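Local coordinates for (R)-specific secondary-alkylsulfatase (PDB 4AXH), which hydrolyses (R)-secondary-alkyl sulfates to (S)-alcohols and sulfate with strict inversion of configuration, as a zinc-dependent homodimer, at residues D349-Q354 with T367-Q372. Sequence-based numbering, arbitrary orientation.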
loop_
_atom_site.group_PDB
_atom_site.type_symbol
_atom_site.label_atom_id
_atom_site.label_comp_id
_atom_site.label_asym_id
_atom_site.label_seq_id
_atom_site.Cartn_x
_atom_site.Cartn_y
_atom_site.Cartn_z
ATOM N N ASP A 349 19.057 0.540 31.053
ATOM C CA ASP A 349 18.881 1.604 32.051
ATOM C C ASP A 349 18.405 2.896 31.415
ATOM O O ASP A 349 17.668 3.652 32.026
ATOM C CB ASP A 349 20.187 1.848 32.840
ATOM C CG ASP A 349 20.621 0.719 33.775
ATOM O OD1 ASP A 349 19.801 -0.221 34.018
ATOM O OD2 ASP A 349 21.777 0.768 34.271
ATOM N N VAL A 350 18.866 3.182 30.207
ATOM C CA VAL A 350 18.487 4.388 29.484
ATOM C C VAL A 350 18.353 4.069 28.039
ATOM O O VAL A 350 19.249 3.479 27.465
ATOM C CB VAL A 350 19.394 5.619 29.761
ATOM C CG1 VAL A 350 20.840 5.214 29.992
ATOM C CG2 VAL A 350 19.262 6.683 28.666
ATOM N N LEU A 351 17.210 4.419 27.463
ATOM C CA LEU A 351 16.928 4.237 26.047
ATOM C C LEU A 351 17.324 5.527 25.310
ATOM O O LEU A 351 16.966 6.614 25.752
ATOM C CB LEU A 351 15.439 3.928 25.845
ATOM C CG LEU A 351 14.950 3.766 24.417
ATOM C CD1 LEU A 351 13.935 2.697 24.340
ATOM C CD2 LEU A 351 14.308 5.033 23.914
ATOM N N ILE A 352 18.074 5.403 24.206
ATOM C CA ILE A 352 18.432 6.566 23.372
ATOM C C ILE A 352 17.869 6.424 21.947
ATOM O O ILE A 352 17.510 5.328 21.520
ATOM C CB ILE A 352 19.917 7.009 23.423
ATOM C CG1 ILE A 352 20.845 5.955 22.806
ATOM C CG2 ILE A 352 20.330 7.420 24.870
ATOM C CD1 ILE A 352 22.155 6.463 22.390
ATOM N N GLN A 353 17.729 7.534 21.245
ATOM C CA GLN A 353 17.161 7.510 19.897
ATOM C C GLN A 353 17.916 8.416 18.938
ATOM O O GLN A 353 18.799 9.165 19.368
ATOM C CB GLN A 353 15.689 7.937 19.955
ATOM C CG GLN A 353 14.777 6.966 20.651
ATOM C CD GLN A 353 13.820 7.698 21.501
ATOM O OE1 GLN A 353 14.098 8.782 22.002
ATOM N NE2 GLN A 353 12.677 7.097 21.687
ATOM N N GLN A 354 17.550 8.362 17.652
ATOM C CA GLN A 354 18.190 9.183 16.633
ATOM C C GLN A 354 17.338 10.419 16.264
ATOM O O GLN A 354 17.651 11.183 15.349
ATOM C CB GLN A 354 18.649 8.327 15.440
ATOM C CG GLN A 354 19.611 7.192 15.847
ATOM C CD GLN A 354 20.918 7.741 16.396
ATOM O OE1 GLN A 354 21.129 7.883 17.602
ATOM N NE2 GLN A 354 21.828 8.070 15.514
ATOM N N THR A 367 7.943 0.644 30.232
ATOM C CA THR A 367 6.612 1.203 30.039
ATOM C C THR A 367 6.576 1.883 28.651
ATOM O O THR A 367 5.606 1.713 27.926
ATOM C CB THR A 367 6.298 2.215 31.164
ATOM O OG1 THR A 367 6.216 1.524 32.403
ATOM C CG2 THR A 367 5.014 3.055 30.913
ATOM N N TYR A 368 7.631 2.646 28.297
ATOM C CA TYR A 368 7.729 3.380 27.038
ATOM C C TYR A 368 7.651 2.400 25.872
ATOM O O TYR A 368 6.735 2.521 25.059
ATOM C CB TYR A 368 8.996 4.245 27.053
ATOM C CG TYR A 368 9.254 5.078 25.817
ATOM C CD1 TYR A 368 9.875 4.527 24.691
ATOM C CD2 TYR A 368 9.008 6.445 25.813
ATOM C CE1 TYR A 368 10.161 5.303 23.569
ATOM C CE2 TYR A 368 9.280 7.227 24.686
ATOM C CZ TYR A 368 9.889 6.654 23.583
ATOM O OH TYR A 368 10.204 7.414 22.479
ATOM N N LEU A 369 8.491 1.363 25.868
ATOM C CA LEU A 369 8.483 0.314 24.849
ATOM C C LEU A 369 7.158 -0.384 24.693
ATOM O O LEU A 369 6.659 -0.497 23.578
ATOM C CB LEU A 369 9.599 -0.703 25.075
ATOM C CG LEU A 369 10.994 -0.191 24.754
ATOM C CD1 LEU A 369 12.017 -1.277 24.960
ATOM C CD2 LEU A 369 11.038 0.401 23.344
ATOM N N ALA A 370 6.549 -0.808 25.797
ATOM C CA ALA A 370 5.270 -1.481 25.757
ATOM C C ALA A 370 4.178 -0.573 25.231
ATOM O O ALA A 370 3.331 -1.044 24.480
ATOM C CB ALA A 370 4.925 -1.993 27.126
ATOM N N ASP A 371 4.205 0.738 25.569
ATOM C CA ASP A 371 3.225 1.735 25.080
ATOM C C ASP A 371 3.374 1.899 23.560
ATOM O O ASP A 371 2.368 1.877 22.851
ATOM C CB ASP A 371 3.405 3.092 25.793
ATOM C CG ASP A 371 2.959 3.173 27.253
ATOM O OD1 ASP A 371 2.409 2.191 27.765
ATOM O OD2 ASP A 371 3.147 4.231 27.871
ATOM N N GLN A 372 4.645 2.009 23.075
ATOM C CA GLN A 372 5.015 2.145 21.660
ATOM C C GLN A 372 4.495 0.944 20.888
ATOM O O GLN A 372 3.707 1.123 19.965
ATOM C CB GLN A 372 6.541 2.298 21.498
ATOM C CG GLN A 372 7.134 3.640 21.988
ATOM C CD GLN A 372 6.822 4.858 21.135
ATOM O OE1 GLN A 372 6.596 4.771 19.925
ATOM N NE2 GLN A 372 6.841 6.032 21.750
#
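Two partners grip the phenol oxygen of Tyr368. Gln353 NE2 donates a hydrogen bond to Tyr368 OH over 2.6 Å, and the same oxygen is hydrogen-bonded to the backbone carbonyl of Ala312. The bond from Gln353 is bent, with an N-H...O angle of 137°, but the oxygen lies close to the plane of the amide. Amide and phenol ring are turned 56° apart. The two side chains approach from opposite directions, one from the loop residue just past strand 350-352 and one from the helix. In Tyr368, CG stands anti to the backbone N (chi1 -180°), which carries the hydroxyl across to the Gln353 amide.

Beside this bond, Leu351 fills the apolar part of the contact with its two methyl groups. Leu351 CD2 lies 4.2 Å from Tyr368 CE1, with the two side chains crossing at about a right angle. Leu351 CD1 reaches Leu369 CD2 at 3.8 Å. Val359 of the adjoining strand also packs against Leu351 and Tyr368, and Leu369 continues onto helix 330-344. All four touching residues are buried.

Gln353 lies two residues before His355, a zinc ligand, and its side chain is about 9 Å from a zinc ion. The contact joins strand 350-352 to helix 362-388 near the binuclear zinc site of the metallo-beta-lactamase fold.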